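Local coordinates for papillomavirus transcription factor E2 (Human papillomavirus type 18, PDB 1QQH), which regulates viral transcription through its activation domain and, like other papillomavirus E2 proteins, probably supports replication of the viral genome, at residues A[6-17]-A[34-45]. The protein carries 1 engineered substitution. Residues are numbered along the deposited sequence; the frame is centred on the assembly and turned at random.
Sequences KAIELQMALQGL and EELWNTEPTHCF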
ATOM      1  N   LYS A   6       8.206  13.302   6.626  1.00 88.44           N
ATOM      2  CA  LYS A   6       7.466  12.941   5.428  1.00 86.15           C
ATOM      3  C   LYS A   6       6.795  11.583   5.592  1.00 84.08           C
ATOM      4  O   LYS A   6       5.587  11.457   5.403  1.00 84.14           O
ATOM      5  CB  LYS A   6       8.399  12.930   4.216  1.00 86.90           C
ATOM      6  CG  LYS A   6       8.743  14.322   3.693  1.00 87.90           C
ATOM      7  CD  LYS A   6       7.518  14.995   3.079  1.00 88.78           C
ATOM      8  CE  LYS A   6       7.760  16.468   2.788  1.00 89.20           C
ATOM      9  NZ  LYS A   6       7.941  17.260   4.041  1.00 89.42           N
ATOM     10  N   ALA A   7       7.577  10.572   5.955  1.00 81.44           N
ATOM     11  CA  ALA A   7       7.043   9.226   6.146  1.00 78.88           C
ATOM     12  C   ALA A   7       5.829   9.234   7.073  1.00 76.78           C
ATOM     13  O   ALA A   7       4.895   8.451   6.895  1.00 76.03           O
ATOM     14  CB  ALA A   7       8.124   8.310   6.713  1.00 78.63           C
ATOM     15  N   ILE A   8       5.849  10.132   8.054  1.00 74.56           N
ATOM     16  CA  ILE A   8       4.767  10.247   9.029  1.00 72.29           C
ATOM     17  C   ILE A   8       3.487  10.802   8.405  1.00 70.09           C
ATOM     18  O   ILE A   8       2.386  10.307   8.666  1.00 69.84           O
ATOM     19  CB  ILE A   8       5.174  11.169  10.200  1.00 73.19           C
ATOM     20  CG1 ILE A   8       6.591  10.829  10.673  1.00 74.06           C
ATOM     21  CG2 ILE A   8       4.188  11.015  11.349  1.00 73.27           C
ATOM     22  CD1 ILE A   8       6.758   9.411  11.199  1.00 74.80           C
ATOM     23  N   GLU A   9       3.637  11.836   7.586  1.00 67.22           N
ATOM     24  CA  GLU A   9       2.500  12.460   6.921  1.00 64.29           C
ATOM     25  C   GLU A   9       1.843  11.439   5.997  1.00 60.85           C
ATOM     26  O   GLU A   9       0.622  11.264   5.999  1.00 60.19           O
ATOM     27  CB  GLU A   9       2.979  13.673   6.119  1.00 66.17           C
ATOM     28  CG  GLU A   9       1.871  14.520   5.519  1.00 69.33           C
ATOM     29  CD  GLU A   9       2.381  15.853   4.989  1.00 71.60           C
ATOM     30  OE1 GLU A   9       1.552  16.664   4.522  1.00 72.85           O
ATOM     31  OE2 GLU A   9       3.610  16.091   5.041  1.00 72.47           O
ATOM     32  N   LEU A  10       2.672  10.759   5.214  1.00 57.28           N
ATOM     33  CA  LEU A  10       2.197   9.747   4.285  1.00 54.00           C
ATOM     34  C   LEU A  10       1.433   8.652   5.025  1.00 52.77           C
ATOM     35  O   LEU A  10       0.361   8.227   4.597  1.00 51.77           O
ATOM     36  CB  LEU A  10       3.384   9.143   3.530  1.00 51.35           C
ATOM     37  CG  LEU A  10       3.080   7.990   2.577  1.00 50.22           C
ATOM     38  CD1 LEU A  10       2.045   8.425   1.565  1.00 48.04           C
ATOM     39  CD2 LEU A  10       4.360   7.537   1.888  1.00 49.32           C
ATOM     40  N   GLN A  11       1.987   8.204   6.145  1.00 52.50           N
ATOM     41  CA  GLN A  11       1.352   7.156   6.929  1.00 52.22           C
ATOM     42  C   GLN A  11      -0.039   7.566   7.404  1.00 51.57           C
ATOM     43  O   GLN A  11      -0.990   6.792   7.306  1.00 50.53           O
ATOM     44  CB  GLN A  11       2.208   6.804   8.133  1.00 54.06           C
ATOM     45  CG  GLN A  11       2.036   5.368   8.550  1.00 56.47           C
ATOM     46  CD  GLN A  11       2.613   4.423   7.520  1.00 57.07           C
ATOM     47  OE1 GLN A  11       3.824   4.412   7.287  1.00 58.30           O
ATOM     48  NE2 GLN A  11       1.750   3.629   6.890  1.00 56.80           N
ATOM     49  N   MET A  12      -0.154   8.779   7.933  1.00 50.59           N
ATOM     50  CA  MET A  12      -1.446   9.253   8.396  1.00 50.56           C
ATOM     51  C   MET A  12      -2.420   9.322   7.228  1.00 48.29           C
ATOM     52  O   MET A  12      -3.580   8.921   7.353  1.00 47.19           O
ATOM     53  CB  MET A  12      -1.315  10.622   9.063  1.00 54.30           C
ATOM     54  CG  MET A  12      -0.678  10.561  10.451  1.00 59.83           C
ATOM     55  SD  MET A  12      -1.428   9.268  11.515  1.00 65.52           S
ATOM     56  CE  MET A  12      -3.062  10.014  11.878  1.00 63.47           C
ATOM     57  N   ALA A  13      -1.943   9.815   6.087  1.00 45.71           N
ATOM     58  CA  ALA A  13      -2.785   9.912   4.899  1.00 42.32           C
ATOM     59  C   ALA A  13      -3.306   8.526   4.536  1.00 40.76           C
ATOM     60  O   ALA A  13      -4.497   8.349   4.270  1.00 40.46           O
ATOM     61  CB  ALA A  13      -1.991  10.495   3.739  1.00 41.85           C
ATOM     62  N   LEU A  14      -2.407   7.544   4.530  1.00 38.57           N
ATOM     63  CA  LEU A  14      -2.782   6.175   4.204  1.00 38.36           C
ATOM     64  C   LEU A  14      -3.771   5.608   5.228  1.00 38.71           C
ATOM     65  O   LEU A  14      -4.633   4.802   4.882  1.00 36.88           O
ATOM     66  CB  LEU A  14      -1.533   5.285   4.111  1.00 37.88           C
ATOM     67  CG  LEU A  14      -0.616   5.503   2.898  1.00 37.14           C
ATOM     68  CD1 LEU A  14       0.662   4.712   3.072  1.00 36.62           C
ATOM     69  CD2 LEU A  14      -1.328   5.089   1.624  1.00 34.88           C
ATOM     70  N   GLN A  15      -3.650   6.023   6.487  1.00 40.04           N
ATOM     71  CA  GLN A  15      -4.585   5.556   7.510  1.00 42.59           C
ATOM     72  C   GLN A  15      -5.968   6.090   7.145  1.00 42.15           C
ATOM     73  O   GLN A  15      -6.962   5.371   7.224  1.00 42.45           O
ATOM     74  CB  GLN A  15      -4.173   6.056   8.901  1.00 43.46           C
ATOM     75  CG  GLN A  15      -3.555   4.972   9.782  1.00 48.15           C
ATOM     76  CD  GLN A  15      -2.230   5.396  10.407  1.00 50.39           C
ATOM     77  OE1 GLN A  15      -2.151   6.414  11.108  1.00 51.96           O
ATOM     78  NE2 GLN A  15      -1.181   4.611  10.161  1.00 49.85           N
ATOM     79  N   GLY A  16      -6.025   7.352   6.725  1.00 42.49           N
ATOM     80  CA  GLY A  16      -7.301   7.933   6.343  1.00 42.64           C
ATOM     81  C   GLY A  16      -7.834   7.293   5.074  1.00 43.05           C
ATOM     82  O   GLY A  16      -9.020   6.964   4.966  1.00 43.59           O
ATOM     83  N   LEU A  17      -6.947   7.109   4.102  1.00 42.79           N
ATOM     84  CA  LEU A  17      -7.327   6.502   2.835  1.00 41.27           C
ATOM     85  C   LEU A  17      -7.874   5.100   3.082  1.00 41.60           C
ATOM     86  O   LEU A  17      -8.841   4.676   2.450  1.00 39.77           O
ATOM     87  CB  LEU A  17      -6.109   6.437   1.901  1.00 40.16           C
ATOM     88  CG  LEU A  17      -6.362   5.905   0.485  1.00 40.57           C
ATOM     89  CD1 LEU A  17      -7.326   6.839  -0.252  1.00 40.04           C
ATOM     90  CD2 LEU A  17      -5.040   5.790  -0.280  1.00 39.61           C
ATOM     91  N   GLU A  34       6.402   6.919  -1.107  1.00 37.50           N
ATOM     92  CA  GLU A  34       6.816   8.282  -0.789  1.00 39.80           C
ATOM     93  C   GLU A  34       7.162   9.107  -2.018  1.00 38.45           C
ATOM     94  O   GLU A  34       6.768  10.270  -2.118  1.00 37.78           O
ATOM     95  CB  GLU A  34       8.023   8.265   0.154  1.00 43.24           C
ATOM     96  CG  GLU A  34       7.683   8.038   1.620  1.00 50.92           C
ATOM     97  CD  GLU A  34       8.920   7.810   2.495  1.00 55.46           C
ATOM     98  OE1 GLU A  34       8.771   7.764   3.739  1.00 57.60           O
ATOM     99  OE2 GLU A  34      10.038   7.671   1.941  1.00 57.01           O
ATOM    100  N   GLU A  35       7.903   8.511  -2.947  1.00 37.07           N
ATOM    101  CA  GLU A  35       8.305   9.224  -4.156  1.00 38.33           C
ATOM    102  C   GLU A  35       7.117   9.864  -4.862  1.00 37.15           C
ATOM    103  O   GLU A  35       7.153  11.043  -5.215  1.00 35.80           O
ATOM    104  CB  GLU A  35       9.022   8.286  -5.129  1.00 39.75           C
ATOM    105  CG  GLU A  35      10.476   8.004  -4.797  1.00 44.44           C
ATOM    106  CD  GLU A  35      11.327   9.266  -4.741  1.00 47.44           C
ATOM    107  OE1 GLU A  35      11.072  10.217  -5.524  1.00 48.63           O
ATOM    108  OE2 GLU A  35      12.265   9.297  -3.916  1.00 48.87           O
ATOM    109  N   LEU A  36       6.067   9.077  -5.064  1.00 35.77           N
ATOM    110  CA  LEU A  36       4.864   9.563  -5.729  1.00 35.21           C
ATOM    111  C   LEU A  36       4.107  10.544  -4.842  1.00 34.82           C
ATOM    112  O   LEU A  36       3.569  11.538  -5.318  1.00 33.95           O
ATOM    113  CB  LEU A  36       3.960   8.384  -6.095  1.00 33.90           C
ATOM    114  CG  LEU A  36       2.691   8.751  -6.864  1.00 34.50           C
ATOM    115  CD1 LEU A  36       3.074   9.484  -8.143  1.00 32.76           C
ATOM    116  CD2 LEU A  36       1.900   7.487  -7.185  1.00 33.86           C
ATOM    117  N   TRP A  37       4.078  10.253  -3.547  1.00 36.13           N
ATOM    118  CA  TRP A  37       3.408  11.097  -2.573  1.00 37.49           C
ATOM    119  C   TRP A  37       3.958  12.515  -2.663  1.00 39.02           C
ATOM    120  O   TRP A  37       3.207  13.484  -2.596  1.00 38.53           O
ATOM    121  CB  TRP A  37       3.623  10.526  -1.172  1.00 37.58           C
ATOM    122  CG  TRP A  37       3.113  11.387  -0.049  1.00 37.76           C
ATOM    123  CD1 TRP A  37       3.865  12.048   0.888  1.00 37.05           C
ATOM    124  CD2 TRP A  37       1.747  11.693   0.249  1.00 36.96           C
ATOM    125  NE1 TRP A  37       3.050  12.744   1.748  1.00 36.63           N
ATOM    126  CE2 TRP A  37       1.746  12.546   1.378  1.00 37.68           C
ATOM    127  CE3 TRP A  37       0.522  11.333  -0.330  1.00 36.72           C
ATOM    128  CZ2 TRP A  37       0.564  13.043   1.940  1.00 37.47           C
ATOM    129  CZ3 TRP A  37      -0.651  11.828   0.226  1.00 37.34           C
ATOM    130  CH2 TRP A  37      -0.620  12.676   1.354  1.00 37.84           C
ATOM    131  N   ASN A  38       5.269  12.634  -2.835  1.00 40.68           N
ATOM    132  CA  ASN A  38       5.893  13.946  -2.931  1.00 43.29           C
ATOM    133  C   ASN A  38       5.886  14.539  -4.333  1.00 42.70           C
ATOM    134  O   ASN A  38       6.497  15.576  -4.577  1.00 44.13           O
ATOM    135  CB  ASN A  38       7.330  13.890  -2.407  1.00 46.11           C
ATOM    136  CG  ASN A  38       7.385  13.656  -0.914  1.00 50.50           C
ATOM    137  OD1 ASN A  38       6.794  14.414  -0.142  1.00 53.34           O
ATOM    138  ND2 ASN A  38       8.089  12.605  -0.495  1.00 51.96           N
ATOM    139  N   THR A  39       5.200  13.880  -5.255  1.00 40.93           N
ATOM    140  CA  THR A  39       5.120  14.370  -6.620  1.00 39.87           C
ATOM    141  C   THR A  39       3.822  15.159  -6.763  1.00 40.78           C
ATOM    142  O   THR A  39       2.827  14.858  -6.106  1.00 39.40           O
ATOM    143  CB  THR A  39       5.116  13.210  -7.625  1.00 39.62           C
ATOM    144  OG1 THR A  39       6.262  12.381  -7.401  1.00 39.57           O
ATOM    145  CG2 THR A  39       5.147  13.735  -9.044  1.00 37.80           C
ATOM    146  N   GLU A  40       3.845  16.176  -7.615  1.00 41.87           N
ATOM    147  CA  GLU A  40       2.675  17.012  -7.847  1.00 43.19           C
ATOM    148  C   GLU A  40       1.534  16.249  -8.506  1.00 43.27           C
ATOM    149  O   GLU A  40       1.754  15.455  -9.418  1.00 43.60           O
ATOM    150  CB  GLU A  40       3.057  18.205  -8.723  1.00 45.58           C
ATOM    151  CG  GLU A  40       3.870  19.256  -7.998  1.00 47.73           C
ATOM    152  CD  GLU A  40       3.044  20.028  -6.992  1.00 50.02           C
ATOM    153  OE1 GLU A  40       2.022  19.488  -6.515  1.00 50.77           O
ATOM    154  OE2 GLU A  40       3.425  21.175  -6.670  1.00 53.42           O
ATOM    155  N   PRO A  41       0.297  16.453  -8.024  1.00 42.91           N
ATOM    156  CA  PRO A  41      -0.031  17.348  -6.909  1.00 41.99           C
ATOM    157  C   PRO A  41       0.315  16.665  -5.590  1.00 42.27           C
ATOM    158  O   PRO A  41      -0.051  15.508  -5.365  1.00 38.95           O
ATOM    159  CB  PRO A  41      -1.528  17.566  -7.078  1.00 42.55           C
ATOM    160  CG  PRO A  41      -1.979  16.251  -7.621  1.00 42.81           C
ATOM    161  CD  PRO A  41      -0.929  15.934  -8.654  1.00 43.19           C
ATOM    162  N   THR A  42       1.026  17.377  -4.723  1.00 43.05           N
ATOM    163  CA  THR A  42       1.427  16.810  -3.445  1.00 45.30           C
ATOM    164  C   THR A  42       0.266  16.707  -2.478  1.00 45.36           C
ATOM    165  O   THR A  42      -0.782  17.323  -2.690  1.00 45.83           O
ATOM    166  CB  THR A  42       2.527  17.642  -2.798  1.00 47.26           C
ATOM    167  OG1 THR A  42       2.027  18.957  -2.527  1.00 49.91           O
ATOM    168  CG2 THR A  42       3.726  17.731  -3.726  1.00 50.52           C
ATOM    169  N   HIS A  43       0.457  15.919  -1.422  1.00 45.61           N
ATOM    170  CA  HIS A  43      -0.573  15.713  -0.409  1.00 44.89           C
ATOM    171  C   HIS A  43      -1.795  15.034  -1.002  1.00 42.39           C
ATOM    172  O   HIS A  43      -2.874  15.073  -0.415  1.00 43.92           O
ATOM    173  CB  HIS A  43      -0.992  17.050   0.213  1.00 48.73           C
ATOM    174  CG  HIS A  43       0.074  17.686   1.049  1.00 52.56           C
ATOM    175  ND1 HIS A  43      -0.031  18.973   1.535  1.00 53.98           N
ATOM    176  CD2 HIS A  43       1.257  17.207   1.500  1.00 54.65           C
ATOM    177  CE1 HIS A  43       1.042  19.259   2.249  1.00 55.83           C
ATOM    178  NE2 HIS A  43       1.840  18.205   2.244  1.00 56.31           N
ATOM    179  N   CYS A  44      -1.629  14.426  -2.169  1.00 38.99           N
ATOM    180  CA  CYS A  44      -2.720  13.723  -2.835  1.00 36.76           C
ATOM    181  C   CYS A  44      -2.252  12.350  -3.291  1.00 35.65           C
ATOM    182  O   CYS A  44      -1.057  12.087  -3.370  1.00 37.10           O
ATOM    183  CB  CYS A  44      -3.170  14.469  -4.088  1.00 37.15           C
ATOM    184  SG  CYS A  44      -3.915  16.072  -3.855  1.00 37.25           S
ATOM    185  N   PHE A  45      -3.200  11.470  -3.575  1.00 32.71           N
ATOM    186  CA  PHE A  45      -2.853  10.170  -4.119  1.00 32.36           C
ATOM    187  C   PHE A  45      -3.349  10.292  -5.554  1.00 30.80           C
ATOM    188  O   PHE A  45      -4.264  11.061  -5.841  1.00 31.56           O
ATOM    189  CB  PHE A  45      -3.561   9.023  -3.374  1.00 31.55           C
ATOM    190  CG  PHE A  45      -2.999   8.764  -1.997  1.00 32.60           C
ATOM    191  CD1 PHE A  45      -3.700   9.140  -0.851  1.00 33.09           C
ATOM    192  CD2 PHE A  45      -1.735   8.208  -1.848  1.00 32.43           C
ATOM    193  CE1 PHE A  45      -3.139   8.971   0.421  1.00 32.22           C
ATOM    194  CE2 PHE A  45      -1.173   8.036  -0.587  1.00 31.32           C
ATOM    195  CZ  PHE A  45      -1.876   8.421   0.548  1.00 31.32           C
TER
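Leu-10 lies over one face of the Trp-37 indole, its CD1 3.8 Å from the centroid of the five-membered ring in a CH-pi contact. CA of His-43 lies over the opposite face, toward the rim, so the indole is sandwiched between helix 6-17 and the loop at His-43. Trp-37 reaches the helix because its CG stands anti to the backbone N (chi1 173°). The far end of the indole meets Ala-13, with Trp-37 CH2 3.5 Å from Ala-13 CB. Phe-45 packs just beyond. Trp-37 CZ3 sits over one face of the Phe-45 ring; Leu-17 CD2 lies over the other in a CH-pi contact, 3.9 Å from the Phe-45 centroid. Leu-14 crosses Phe-45 at about a right angle and brings CD2 to 3.5 Å from CZ of Phe-45. Buried Glu-34 joins this packed part, its CG touching CD2 of Leu-10. OE2 of Glu-34 makes a weak hydrogen bond to NE2 of Gln-15 of the second subunit.

The solvent side runs along Lys-6, Glu-9, Asn-38 and His-43 and is looser. Glu-9 passes the indole edge with its CG, then extends to His-43, where Glu-9 OE1 comes within 2.8 Å of His-43 NE2. The angle is poor for a hydrogen bond, and the carboxylate and imidazole planes are 49° apart. Lys-6 is poorly ordered and lays its CD against OD1 of the exposed Asn-38.

Consistent with an amphipathic helix, helix 3-19 packs an apolar face on helix 34-37 and the start of strand 45-56, where the helical part meets the antiparallel sheet of the E2 activation domain.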